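Local coordinates for extracellular solute-binding protein, family 1 (Bifidobacterium longum subsp. infantis ATCC 15697, PDB 3QUF) that probably captures a solute, perhaps a sugar, outside the cell and delivers it to an ABC-type importer, as family 1 solute-binding proteins do, at residues G27-I32 / D56-V61; E45-F50 / K318-Y323; G188-L193 / P224-W229; A195-E200 / T219-P224; Q252-G257 / S275-G280. One frame throughout, in Å; residues are numbered along the deposited sequence. Where two conformers were deposited one is given.

Contact 1: G27-I32 / D56-V61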
# COMPACT_ATOMS: atom_id res chain seq x y z
N GLY A 27 1.30 33.10 -25.63
CA GLY A 27 1.64 31.68 -25.28
C GLY A 27 1.16 30.56 -26.23
O GLY A 27 1.79 29.49 -26.27
N GLY A 28 0.05 30.78 -26.95
CA GLY A 28 -0.48 29.82 -27.96
C GLY A 28 -0.64 28.37 -27.45
O GLY A 28 -1.12 28.19 -26.35
N LYS A 29 -0.28 27.35 -28.26
CA LYS A 29 -0.29 25.95 -27.79
C LYS A 29 0.97 25.65 -26.99
O LYS A 29 2.01 26.20 -27.26
CB LYS A 29 -0.33 24.94 -28.93
CG LYS A 29 -1.68 24.83 -29.66
CD LYS A 29 -1.84 23.41 -30.27
CE LYS A 29 -3.29 23.11 -30.62
NZ LYS A 29 -3.96 24.27 -31.26
N THR A 30 0.86 24.76 -26.01
CA THR A 30 2.01 24.37 -25.23
C THR A 30 2.15 22.87 -25.32
O THR A 30 1.21 22.15 -24.99
CB THR A 30 1.81 24.76 -23.75
OG1 THR A 30 1.70 26.20 -23.65
CG2 THR A 30 3.00 24.26 -22.89
N LYS A 31 3.31 22.42 -25.77
CA LYS A 31 3.62 20.99 -25.85
C LYS A 31 4.24 20.49 -24.55
O LYS A 31 5.27 21.03 -24.13
CB LYS A 31 4.62 20.77 -26.98
CG LYS A 31 4.11 21.21 -28.34
CD LYS A 31 5.04 20.70 -29.42
CE LYS A 31 5.44 19.26 -29.18
NZ LYS A 31 4.33 18.30 -29.41
N ILE A 32 3.66 19.47 -23.94
CA ILE A 32 4.25 18.81 -22.76
C ILE A 32 4.31 17.30 -22.96
O ILE A 32 3.62 16.77 -23.86
CB ILE A 32 3.53 19.14 -21.45
CG1 ILE A 32 2.02 18.82 -21.51
CG2 ILE A 32 3.76 20.64 -21.14
CD1 ILE A 32 1.29 19.00 -20.15
N ASP A 56 -5.40 24.01 -25.90
CA ASP A 56 -4.17 24.74 -25.94
C ASP A 56 -2.97 23.89 -25.51
O ASP A 56 -1.85 24.38 -25.50
CB ASP A 56 -4.31 25.93 -24.95
CG ASP A 56 -4.64 25.49 -23.48
OD1 ASP A 56 -5.61 24.71 -23.19
OD2 ASP A 56 -3.86 25.94 -22.59
N ILE A 57 -3.22 22.66 -25.05
CA ILE A 57 -2.12 21.81 -24.54
C ILE A 57 -2.03 20.56 -25.37
O ILE A 57 -3.04 19.89 -25.58
CB ILE A 57 -2.31 21.48 -23.06
CG1 ILE A 57 -2.36 22.80 -22.27
CG2 ILE A 57 -1.18 20.46 -22.54
CD1 ILE A 57 -2.72 22.68 -20.83
N THR A 58 -0.83 20.28 -25.87
CA THR A 58 -0.55 19.05 -26.59
C THR A 58 0.22 18.14 -25.64
O THR A 58 1.33 18.50 -25.27
CB THR A 58 0.33 19.32 -27.83
OG1 THR A 58 -0.36 20.20 -28.76
CG2 THR A 58 0.68 17.99 -28.54
N LEU A 59 -0.35 16.99 -25.30
CA LEU A 59 0.29 16.05 -24.38
C LEU A 59 0.81 14.82 -25.13
O LEU A 59 0.04 14.13 -25.81
CB LEU A 59 -0.69 15.69 -23.29
CG LEU A 59 -0.25 14.73 -22.20
CD1 LEU A 59 0.99 15.26 -21.48
CD2 LEU A 59 -1.35 14.41 -21.14
N ASP A 60 2.12 14.61 -25.09
CA ASP A 60 2.78 13.44 -25.69
C ASP A 60 3.04 12.46 -24.56
O ASP A 60 3.81 12.77 -23.65
CB ASP A 60 4.10 13.84 -26.36
CG ASP A 60 4.86 12.65 -26.96
OD1 ASP A 60 4.24 11.64 -27.32
OD2 ASP A 60 6.10 12.74 -27.10
N VAL A 61 2.40 11.30 -24.61
CA VAL A 61 2.51 10.31 -23.57
C VAL A 61 3.28 9.10 -24.02
O VAL A 61 3.01 8.57 -25.11
CB VAL A 61 1.13 9.87 -23.05
CG1 VAL A 61 1.26 8.92 -21.82
CG2 VAL A 61 0.29 11.06 -22.68
O HOH W 1 -0.81 27.08 -24.01
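I32 leans across I57 and L59 where the two parallel strands of the beta-alpha-beta unit formed by strand 30-36, helix 40-53 and strand 57-63 lie side by side. CG1 of I32 sits between its own backbone N and carbonyl carbon (chi1 56°), and CD1 runs on to 3.7 Å from CG2 of I57. The same CG1 also meets CD1 of L59 at 3.7 Å, so the isoleucine crosses both neighbours at a slant on the face that carries T30 as well. Helix 311-324 packs on this side through A316, and helix 40-53 reaches I57 through F50.

The other face, with K31 and T58, is more open. Here CD of K29 passes OG1 of T58 obliquely at 3.8 Å. Between the strands, D56 O, T30 O, T58 O and I32 O accept in turn from T30 N, T58 N, I32 N and D60 N. The I32 N to T58 O bond is 2.9 Å long and close to straight (169°). Beside the loop end of the pair, a water donates to G28 O and, over a longer 3.3 Å, to D56 O, and accepts from OG1 of T30 at 2.7 Å.

Contact 2: E45-F50 / K318-Y323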
# COMPACT_ATOMS: atom_id res chain seq x y z
N GLU A 45 -7.83 6.91 -20.51
CA GLU A 45 -9.07 7.71 -20.48
C GLU A 45 -8.85 9.05 -19.80
O GLU A 45 -9.47 10.08 -20.19
CB GLU A 45 -10.23 6.98 -19.79
CG GLU A 45 -11.50 7.86 -19.69
CD GLU A 45 -12.75 7.10 -19.27
OE1 GLU A 45 -12.64 5.94 -18.85
OE2 GLU A 45 -13.86 7.69 -19.38
N VAL A 46 -7.98 9.08 -18.79
CA VAL A 46 -7.61 10.35 -18.17
C VAL A 46 -6.93 11.25 -19.20
O VAL A 46 -7.29 12.43 -19.37
CB VAL A 46 -6.67 10.14 -16.93
CG1 VAL A 46 -6.18 11.48 -16.39
CG2 VAL A 46 -7.38 9.36 -15.84
N VAL A 47 -5.95 10.71 -19.90
CA VAL A 47 -5.23 11.45 -20.94
C VAL A 47 -6.20 11.99 -21.99
O VAL A 47 -6.17 13.16 -22.31
CB VAL A 47 -4.07 10.61 -21.51
CG1 VAL A 47 -3.42 11.27 -22.75
CG2 VAL A 47 -3.00 10.44 -20.43
N LYS A 48 -7.08 11.12 -22.48
CA LYS A 48 -8.05 11.48 -23.53
C LYS A 48 -8.95 12.61 -23.06
O LYS A 48 -9.15 13.61 -23.77
CB LYS A 48 -8.85 10.26 -23.96
CG LYS A 48 -8.02 9.30 -24.81
CD LYS A 48 -8.86 8.09 -25.30
CE LYS A 48 -8.03 6.76 -25.40
NZ LYS A 48 -8.06 5.85 -24.16
N GLY A 49 -9.47 12.47 -21.85
CA GLY A 49 -10.35 13.49 -21.28
C GLY A 49 -9.66 14.81 -21.11
O GLY A 49 -10.20 15.86 -21.44
N PHE A 50 -8.43 14.77 -20.62
CA PHE A 50 -7.68 15.99 -20.46
C PHE A 50 -7.47 16.72 -21.79
O PHE A 50 -7.70 17.92 -21.88
CB PHE A 50 -6.32 15.69 -19.82
CG PHE A 50 -5.44 16.90 -19.73
CD1 PHE A 50 -5.67 17.87 -18.77
CD2 PHE A 50 -4.38 17.09 -20.63
CE1 PHE A 50 -4.82 19.01 -18.67
CE2 PHE A 50 -3.56 18.20 -20.52
CZ PHE A 50 -3.80 19.17 -19.55
N LYS A 318 0.67 21.58 -14.47
CA LYS A 318 -0.18 21.83 -13.32
C LYS A 318 -1.67 21.64 -13.69
O LYS A 318 -2.45 21.16 -12.86
CB LYS A 318 0.06 23.21 -12.74
CG LYS A 318 1.42 23.31 -12.06
CD LYS A 318 1.69 24.72 -11.50
CE LYS A 318 3.05 24.85 -10.86
NZ LYS A 318 3.33 26.28 -10.51
N LYS A 319 -2.05 22.05 -14.90
CA LYS A 319 -3.44 21.79 -15.36
C LYS A 319 -3.74 20.30 -15.48
O LYS A 319 -4.85 19.86 -15.19
CB LYS A 319 -3.72 22.51 -16.68
CG LYS A 319 -3.88 24.00 -16.53
CD LYS A 319 -4.31 24.63 -17.86
CE LYS A 319 -4.50 26.15 -17.76
NZ LYS A 319 -5.33 26.66 -18.92
N PHE A 320 -2.76 19.50 -15.88
CA PHE A 320 -2.93 18.06 -15.92
C PHE A 320 -3.09 17.45 -14.52
O PHE A 320 -4.03 16.69 -14.28
CB PHE A 320 -1.78 17.39 -16.65
CG PHE A 320 -1.96 15.91 -16.78
CD1 PHE A 320 -2.93 15.38 -17.62
CD2 PHE A 320 -1.18 15.04 -16.04
CE1 PHE A 320 -3.09 14.02 -17.71
CE2 PHE A 320 -1.31 13.68 -16.16
CZ PHE A 320 -2.26 13.15 -16.97
N LEU A 321 -2.26 17.89 -13.57
CA LEU A 321 -2.41 17.43 -12.17
C LEU A 321 -3.75 17.85 -11.60
O LEU A 321 -4.40 17.06 -10.90
CB LEU A 321 -1.22 17.86 -11.32
CG LEU A 321 -0.04 16.86 -11.35
CD1 LEU A 321 0.61 16.70 -12.64
CD2 LEU A 321 1.03 17.26 -10.30
N ALA A 322 -4.20 19.05 -11.93
CA ALA A 322 -5.50 19.52 -11.49
C ALA A 322 -6.62 18.69 -12.04
O ALA A 322 -7.61 18.45 -11.35
CB ALA A 322 -5.68 21.00 -11.86
N TYR A 323 -6.50 18.28 -13.31
CA TYR A 323 -7.49 17.41 -13.93
C TYR A 323 -7.52 16.04 -13.30
O TYR A 323 -8.60 15.45 -13.09
CB TYR A 323 -7.21 17.29 -15.45
CG TYR A 323 -8.22 16.41 -16.15
CD1 TYR A 323 -9.47 16.90 -16.48
CD2 TYR A 323 -7.94 15.11 -16.43
CE1 TYR A 323 -10.39 16.09 -17.11
CE2 TYR A 323 -8.87 14.27 -17.05
CZ TYR A 323 -10.09 14.78 -17.37
OH TYR A 323 -11.04 14.01 -18.00
O HOH W 2 -11.06 11.35 -18.19
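F50 meets F320 with its face and Y323 with its edge, and these three rings make the tight part of the contact. The edge of F320 points into the face of F50 with the planes at 87°, a T-shaped pair in which CD1 of F320 stands 3.6 Å from CG of F50. CB of F320 lies over the same ring in a CH-pi contact. The F50-Y323 pair is offset edge-to-face, with CB of F50 above the tyrosine ring at 4.2 Å from the centroid. With CG anti to the backbone N (chi1 -179°), Y323 extends toward helix 40-53, and its OH comes 3.4 Å from CA of G49, where glycine leaves room for the hydroxyl. CG1 of V46 closes on CE2 of Y323 at 3.9 Å.

The axes of segments 45-50 and 318-323 run at 119° to each other, 10.6 Å apart at closest approach. Helix 40-53 is the connection of a beta-alpha-beta unit, and the aromatic cluster joins it to helix 311-324 beside strand 57-63, whose I57 and L59 touch F50 and F320.

Packing is looser at V47, its CG2 4.5 Å from CZ of F320. On the solvent side, Y323 OH bonds to E328 and accepts from a water that also donates to E45 O at 2.9 Å.

Contact 3: G188-L193 / P224-W229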
# COMPACT_ATOMS: atom_id res chain seq x y z
N GLY A 188 1.35 -9.24 5.20
CA GLY A 188 0.28 -8.26 5.42
C GLY A 188 -0.25 -8.26 6.86
O GLY A 188 -0.56 -7.21 7.41
N SER A 189 -0.35 -9.43 7.47
CA SER A 189 -0.82 -9.49 8.88
C SER A 189 0.13 -8.78 9.84
O SER A 189 -0.28 -8.07 10.75
CB SER A 189 -1.04 -10.97 9.33
OG SER A 189 0.15 -11.77 9.25
N PHE A 190 1.43 -9.02 9.65
CA PHE A 190 2.44 -8.34 10.42
C PHE A 190 2.34 -6.84 10.21
O PHE A 190 2.40 -6.08 11.16
CB PHE A 190 3.85 -8.81 10.03
CG PHE A 190 4.92 -8.05 10.73
CD1 PHE A 190 5.29 -8.36 12.04
CD2 PHE A 190 5.52 -6.96 10.11
CE1 PHE A 190 6.25 -7.63 12.69
CE2 PHE A 190 6.48 -6.23 10.78
CZ PHE A 190 6.84 -6.56 12.07
N THR A 191 2.19 -6.42 8.96
CA THR A 191 2.13 -4.98 8.67
C THR A 191 0.92 -4.35 9.36
O THR A 191 1.02 -3.25 9.91
CB THR A 191 2.14 -4.72 7.17
OG1 THR A 191 3.36 -5.27 6.65
CG2 THR A 191 2.07 -3.23 6.85
N GLY A 192 -0.21 -5.06 9.34
CA GLY A 192 -1.41 -4.59 10.03
C GLY A 192 -1.21 -4.45 11.53
O GLY A 192 -1.70 -3.50 12.16
N LEU A 193 -0.47 -5.38 12.11
CA LEU A 193 -0.18 -5.36 13.52
C LEU A 193 0.78 -4.24 13.87
O LEU A 193 0.59 -3.53 14.85
CB LEU A 193 0.34 -6.73 13.94
CG LEU A 193 0.43 -6.99 15.44
CD1 LEU A 193 -0.96 -6.92 16.08
CD2 LEU A 193 1.11 -8.36 15.70
N PRO A 224 8.74 -5.60 19.56
CA PRO A 224 7.49 -5.95 20.26
C PRO A 224 6.39 -6.45 19.34
O PRO A 224 5.55 -7.24 19.76
CB PRO A 224 7.06 -4.64 20.91
CG PRO A 224 7.82 -3.56 20.24
CD PRO A 224 9.11 -4.18 19.72
N VAL A 225 6.43 -6.02 18.09
CA VAL A 225 5.45 -6.46 17.11
C VAL A 225 5.79 -7.85 16.65
O VAL A 225 4.92 -8.73 16.60
CB VAL A 225 5.31 -5.45 15.94
CG1 VAL A 225 4.16 -5.87 14.96
CG2 VAL A 225 5.06 -4.05 16.50
N PHE A 226 7.06 -8.11 16.39
CA PHE A 226 7.50 -9.45 16.06
C PHE A 226 7.17 -10.42 17.21
O PHE A 226 6.85 -11.56 16.96
CB PHE A 226 9.00 -9.49 15.83
CG PHE A 226 9.47 -9.13 14.42
CD1 PHE A 226 8.91 -9.70 13.30
CD2 PHE A 226 10.54 -8.27 14.25
CE1 PHE A 226 9.39 -9.38 12.00
CE2 PHE A 226 11.03 -7.96 12.99
CZ PHE A 226 10.45 -8.52 11.87
N LYS A 227 7.27 -9.96 18.46
CA LYS A 227 6.98 -10.82 19.61
C LYS A 227 5.53 -11.29 19.58
O LYS A 227 5.23 -12.46 19.87
CB LYS A 227 7.25 -10.12 20.95
CG LYS A 227 8.71 -9.95 21.33
CD LYS A 227 8.83 -9.60 22.85
CE LYS A 227 10.26 -9.16 23.28
NZ LYS A 227 11.36 -10.02 22.76
N ARG A 228 4.61 -10.37 19.28
CA ARG A 228 3.21 -10.71 19.24
C ARG A 228 2.90 -11.55 18.01
O ARG A 228 2.12 -12.51 18.06
CB ARG A 228 2.34 -9.46 19.31
CG ARG A 228 2.54 -8.67 20.60
CD ARG A 228 2.31 -9.55 21.87
NE ARG A 228 1.00 -10.21 21.82
CZ ARG A 228 0.73 -11.45 22.25
NH1 ARG A 228 1.67 -12.22 22.74
NH2 ARG A 228 -0.51 -11.93 22.15
N TRP A 229 3.54 -11.22 16.90
CA TRP A 229 3.40 -12.02 15.68
C TRP A 229 3.98 -13.43 15.90
O TRP A 229 3.34 -14.41 15.52
CB TRP A 229 4.07 -11.30 14.49
CG TRP A 229 3.57 -11.69 13.14
CD1 TRP A 229 2.37 -11.41 12.60
CD2 TRP A 229 4.28 -12.44 12.15
NE1 TRP A 229 2.28 -11.92 11.33
CE2 TRP A 229 3.45 -12.55 11.02
CE3 TRP A 229 5.56 -13.00 12.10
CZ2 TRP A 229 3.82 -13.22 9.87
CZ3 TRP A 229 5.94 -13.65 10.94
CH2 TRP A 229 5.06 -13.77 9.85
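The F190 side chain is the bump that fills the hollow between V225, F226 and W229 on the facing helix. Its CG stands anti to the backbone N (chi1 175°), which carries the ring straight across to the other helix. CE1 reaches CG1 of V225 at 3.6 Å, and the ring lies in an offset stack with F226, planes 26° apart. Toward W229 the same ring turns its edge to the face of the indole's five-membered ring, while CB of F190 sits over that face 3.8 Å from the centroid.

A second bump, L193, slides past V225 in the opposite direction, its CG 3.9 Å from CG1 of the valine, and its CD2 lies against CB of R228. The indole NE1 of W229 donates to OG of S189 at 3.0 Å, almost straight (169°) and in the ring plane; S189 is also bonded to E180. A leucine in place of W229 would probably leave S189 OG without this N-H and open a gap beside CB of F190.

Helices 376-391 and 397-408 close over F226. The contact is a buried helix-helix crossing built on an aromatic cluster, in what is probably one lobe of the two-lobed solute-binding fold of this family.

Contact 4: A195-E200 / T219-P224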
# COMPACT_ATOMS: atom_id res chain seq x y z
N ALA A 195 1.06 -1.51 12.10
CA ALA A 195 0.33 -0.27 11.86
C ALA A 195 -0.43 0.09 13.14
O ALA A 195 -0.43 1.23 13.58
CB ALA A 195 -0.62 -0.41 10.69
N SER A 196 -1.02 -0.91 13.77
CA SER A 196 -1.75 -0.71 15.03
C SER A 196 -0.82 -0.31 16.15
O SER A 196 -1.14 0.59 16.93
CB SER A 196 -2.50 -1.96 15.38
OG SER A 196 -3.15 -1.90 16.65
N TYR A 197 0.30 -1.00 16.28
CA TYR A 197 1.32 -0.64 17.27
C TYR A 197 1.63 0.83 17.26
O TYR A 197 1.71 1.45 18.31
CB TYR A 197 2.61 -1.47 17.07
CG TYR A 197 3.82 -1.00 17.83
CD1 TYR A 197 4.04 -1.42 19.14
CD2 TYR A 197 4.75 -0.17 17.23
CE1 TYR A 197 5.14 -1.00 19.83
CE2 TYR A 197 5.89 0.24 17.94
CZ TYR A 197 6.06 -0.19 19.24
OH TYR A 197 7.17 0.23 19.94
N TYR A 198 1.79 1.39 16.06
CA TYR A 198 2.06 2.79 15.91
C TYR A 198 0.83 3.67 16.04
O TYR A 198 0.86 4.73 16.70
CB TYR A 198 2.69 3.02 14.53
CG TYR A 198 4.11 2.56 14.33
CD1 TYR A 198 5.13 2.92 15.22
CD2 TYR A 198 4.46 1.84 13.19
CE1 TYR A 198 6.44 2.58 14.99
CE2 TYR A 198 5.80 1.50 12.96
CZ TYR A 198 6.78 1.90 13.84
OH TYR A 198 8.11 1.58 13.60
N GLY A 199 -0.28 3.24 15.43
CA GLY A 199 -1.48 4.05 15.38
C GLY A 199 -2.07 4.22 16.77
O GLY A 199 -2.62 5.29 17.09
N GLU A 200 -1.93 3.20 17.61
CA GLU A 200 -2.43 3.27 18.99
C GLU A 200 -1.71 4.32 19.80
O GLU A 200 -2.27 4.81 20.79
CB GLU A 200 -2.34 1.90 19.67
CG GLU A 200 -3.34 0.85 19.11
CD GLU A 200 -3.20 -0.50 19.75
OE1 GLU A 200 -2.26 -0.69 20.56
OE2 GLU A 200 -4.06 -1.37 19.50
N THR A 219 15.08 -2.65 16.29
CA THR A 219 15.17 -3.29 17.58
C THR A 219 14.24 -2.68 18.60
O THR A 219 13.63 -3.40 19.38
CB THR A 219 16.62 -3.28 18.09
OG1 THR A 219 17.40 -4.03 17.17
CG2 THR A 219 16.71 -3.90 19.50
N LYS A 220 14.13 -1.36 18.61
CA LYS A 220 13.21 -0.70 19.56
C LYS A 220 11.74 -0.95 19.22
O LYS A 220 10.94 -1.32 20.09
CB LYS A 220 13.46 0.81 19.65
CG LYS A 220 14.75 1.20 20.41
CD LYS A 220 14.98 2.73 20.34
CE LYS A 220 16.48 3.17 20.45
NZ LYS A 220 16.81 4.40 19.59
N ASP A 221 11.39 -0.75 17.95
CA ASP A 221 9.96 -0.68 17.58
C ASP A 221 9.37 -1.90 16.92
O ASP A 221 8.18 -2.16 17.10
CB ASP A 221 9.70 0.56 16.74
CG ASP A 221 9.61 1.82 17.59
OD1 ASP A 221 9.01 1.79 18.71
OD2 ASP A 221 10.15 2.82 17.11
N TRP A 222 10.14 -2.63 16.13
CA TRP A 222 9.60 -3.81 15.49
C TRP A 222 9.65 -5.02 16.41
O TRP A 222 8.83 -5.91 16.27
CB TRP A 222 10.29 -4.13 14.17
CG TRP A 222 9.84 -3.24 13.01
CD1 TRP A 222 9.51 -1.91 13.06
CD2 TRP A 222 9.67 -3.64 11.64
NE1 TRP A 222 9.18 -1.46 11.80
CE2 TRP A 222 9.29 -2.50 10.92
CE3 TRP A 222 9.84 -4.83 10.95
CZ2 TRP A 222 9.03 -2.53 9.53
CZ3 TRP A 222 9.61 -4.86 9.57
CH2 TRP A 222 9.20 -3.71 8.88
N THR A 223 10.62 -5.06 17.34
CA THR A 223 10.73 -6.22 18.26
C THR A 223 9.43 -6.58 18.94
O THR A 223 9.02 -7.73 18.89
CB THR A 223 11.83 -6.04 19.31
OG1 THR A 223 13.07 -5.86 18.64
CG2 THR A 223 11.90 -7.27 20.20
N PRO A 224 8.74 -5.60 19.56
CA PRO A 224 7.49 -5.95 20.26
C PRO A 224 6.39 -6.45 19.34
O PRO A 224 5.55 -7.24 19.76
CB PRO A 224 7.06 -4.64 20.91
CG PRO A 224 7.82 -3.56 20.24
CD PRO A 224 9.11 -4.18 19.72
O HOH W 3 9.68 3.66 14.56
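Y197 and D221 meet where the end of helix 188-199 faces the junction between helices 218-221 and 223-234, the backbones well apart, with 8.6 Å between the CA atoms of these two residues. Side chains therefore span the distance. Y197, its CG anti to the backbone N (chi1 168°), projects its ring toward the junction and donates from OH to OD1 of D221 at 2.7 Å. OD1 accepts with its anti lone pair and lies near the plane of the tyrosine ring, while ring and carboxylate are turned 62° from each other. The carbonyl O of D221 comes over one face of the same ring, 3.4 Å from CE2; it is buried here and has no hydrogen-bond partner in the model. CG of P224 comes obliquely to CE1 of Y197, at 3.7 Å.

Y198 takes a different path to the same aspartate. Its OH lies 3.7 Å from CB of D221, and a water bridges the two side chains, donating to Y198 OH at 2.8 Å and to OD2 of D221 at 2.7 Å. Each carboxylate oxygen thus has its own link to the tyrosine pair, and OD2 is bonded to S216 as well. Y198 OH also lies at the edge of the W222 indole, near its plane, and D208 holds both groups through bonds to Y198 OH and W222 NE1.

OG1 of T223 donates to O of T219, linking back across the junction. Tyrosine-carboxylate and water-mediated bonds thus set a helix end against the break between two consecutive helices, in the helical region of the solute-binding fold.

Contact 5: Q252-G257 / S275-G280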
# COMPACT_ATOMS: atom_id res chain seq x y z
N GLN A 252 -6.83 -20.72 -2.92
CA GLN A 252 -7.42 -22.02 -3.20
C GLN A 252 -7.90 -22.70 -1.92
O GLN A 252 -8.98 -23.25 -1.90
CB GLN A 252 -6.42 -22.88 -3.96
CG GLN A 252 -6.43 -22.57 -5.44
CD GLN A 252 -7.59 -23.29 -6.17
OE1 GLN A 252 -8.19 -24.22 -5.63
NE2 GLN A 252 -7.92 -22.83 -7.37
N GLU A 253 -7.11 -22.66 -0.84
CA GLU A 253 -7.57 -23.22 0.42
C GLU A 253 -8.82 -22.52 0.97
O GLU A 253 -9.69 -23.15 1.56
CB GLU A 253 -6.47 -23.20 1.48
CG GLU A 253 -5.34 -24.19 1.23
CD GLU A 253 -5.85 -25.59 1.12
OE1 GLU A 253 -6.36 -26.11 2.14
OE2 GLU A 253 -5.77 -26.17 0.01
N PHE A 254 -8.89 -21.20 0.80
CA PHE A 254 -10.05 -20.44 1.26
C PHE A 254 -11.34 -20.83 0.48
O PHE A 254 -12.36 -21.17 1.08
CB PHE A 254 -9.76 -18.94 1.16
CG PHE A 254 -10.77 -18.09 1.84
CD1 PHE A 254 -10.74 -17.93 3.22
CD2 PHE A 254 -11.76 -17.45 1.12
CE1 PHE A 254 -11.68 -17.14 3.87
CE2 PHE A 254 -12.70 -16.67 1.75
CZ PHE A 254 -12.65 -16.50 3.11
N VAL A 255 -11.24 -20.77 -0.84
CA VAL A 255 -12.34 -21.12 -1.73
C VAL A 255 -12.82 -22.59 -1.54
O VAL A 255 -14.02 -22.89 -1.67
CB VAL A 255 -11.94 -20.76 -3.20
CG1 VAL A 255 -12.84 -21.40 -4.19
CG2 VAL A 255 -11.97 -19.24 -3.37
N SER A 256 -11.92 -23.48 -1.13
CA SER A 256 -12.27 -24.87 -0.86
C SER A 256 -12.96 -25.11 0.49
O SER A 256 -13.37 -26.24 0.78
CB SER A 256 -11.01 -25.75 -0.93
OG SER A 256 -10.44 -25.67 -2.22
N GLY A 257 -13.07 -24.08 1.33
CA GLY A 257 -13.76 -24.20 2.60
C GLY A 257 -12.88 -24.74 3.70
O GLY A 257 -13.38 -25.15 4.75
N SER A 275 -17.40 -18.13 -5.46
CA SER A 275 -17.21 -19.31 -4.64
C SER A 275 -18.45 -19.57 -3.80
O SER A 275 -19.37 -18.75 -3.77
CB SER A 275 -15.98 -19.13 -3.72
OG SER A 275 -16.31 -18.32 -2.60
N ASP A 276 -18.44 -20.70 -3.11
CA ASP A 276 -19.49 -21.10 -2.18
C ASP A 276 -19.30 -20.52 -0.78
O ASP A 276 -20.06 -20.86 0.13
CB ASP A 276 -19.47 -22.63 -2.01
CG ASP A 276 -19.92 -23.37 -3.23
OD1 ASP A 276 -20.36 -22.70 -4.20
OD2 ASP A 276 -19.83 -24.63 -3.21
N ILE A 277 -18.27 -19.70 -0.58
CA ILE A 277 -17.96 -19.24 0.76
C ILE A 277 -18.80 -18.02 1.18
O ILE A 277 -18.85 -17.02 0.48
CB ILE A 277 -16.47 -18.84 0.92
CG1 ILE A 277 -15.54 -19.95 0.39
CG2 ILE A 277 -16.18 -18.52 2.41
CD1 ILE A 277 -15.78 -21.32 1.01
N ASP A 278 -19.44 -18.14 2.34
CA ASP A 278 -20.05 -17.00 3.00
C ASP A 278 -18.92 -16.27 3.73
O ASP A 278 -18.55 -16.65 4.82
CB ASP A 278 -21.12 -17.47 3.99
CG ASP A 278 -21.94 -16.31 4.57
OD1 ASP A 278 -21.80 -15.18 4.08
OD2 ASP A 278 -22.73 -16.57 5.52
N PHE A 279 -18.38 -15.25 3.10
CA PHE A 279 -17.18 -14.55 3.63
C PHE A 279 -17.48 -13.14 4.14
O PHE A 279 -18.36 -12.46 3.64
CB PHE A 279 -16.08 -14.51 2.57
CG PHE A 279 -16.33 -13.53 1.44
CD1 PHE A 279 -17.09 -13.90 0.33
CD2 PHE A 279 -15.83 -12.24 1.48
CE1 PHE A 279 -17.32 -12.99 -0.70
CE2 PHE A 279 -16.05 -11.32 0.45
CZ PHE A 279 -16.81 -11.71 -0.65
N GLY A 280 -16.72 -12.69 5.14
CA GLY A 280 -16.76 -11.30 5.57
C GLY A 280 -15.38 -10.69 5.43
O GLY A 280 -14.43 -11.39 5.10
O HOH W 4 -16.24 -22.57 -3.49
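S275, whose CB packs on V255, has its OG gripped twice: it accepts from I277 N at 3.1 Å, nearly straight (163°), forming an ST turn, and is also bonded to L272 O in the helix just before. Beside it one water joins the segments, donating to V255 O at 2.9 Å and accepting from D276 N at the same distance. The turn brings I277 round to face helix 247-255.

CG1 of I277 lies anti to the carbonyl carbon (chi1 -50°), which helps carry CD1 to 3.4 Å from F254 O; CD1 also touches V255 O and CA of G257, so the isoleucine tip sits against the last turn of the helix. That turn closes in a Schellman motif, G257 having positive phi and its N bonded to F254 O. The contact thus sets the C-terminal end of helix 247-255 against the loop that leads from helix 269-274 into strand 279-282 of the mixed sheet.

CG2 of I277 lies 4.0 Å from CE2 of F254, and the edge of the F254 ring meets CB of F279, which is 4.0 Å from CZ. An alanine at I277 would probably uncover the carbonyls of F254 and V255 and leave a gap beside the F254 ring. Toward the surface, CG1 of V255 is 3.9 Å from CB of S275.

Contacts 1 and 2 touch and share one beta-alpha-beta unit: contact 1 pairs its strands through backbone bonds, and contact 2 fastens its helix to helix 311-324 with aromatic rings. On the opposite side of the chain's centre, contacts 3 and 4 use helices 188-199 and 223-234 and share P224. Contact 3 alone is fully buried, and is mostly aromatic; the others are partly buried, with exposed residues most numerous in contact 1. Contact 4 relies on a tyrosine-carboxylate bond and a water. Contact 5, about 13 Å from contact 3 at the nearest atoms, mixes apolar packing with a water bridge. Contacts 1 and 5 reach the same mixed sheet, though their centres are 51 Å apart.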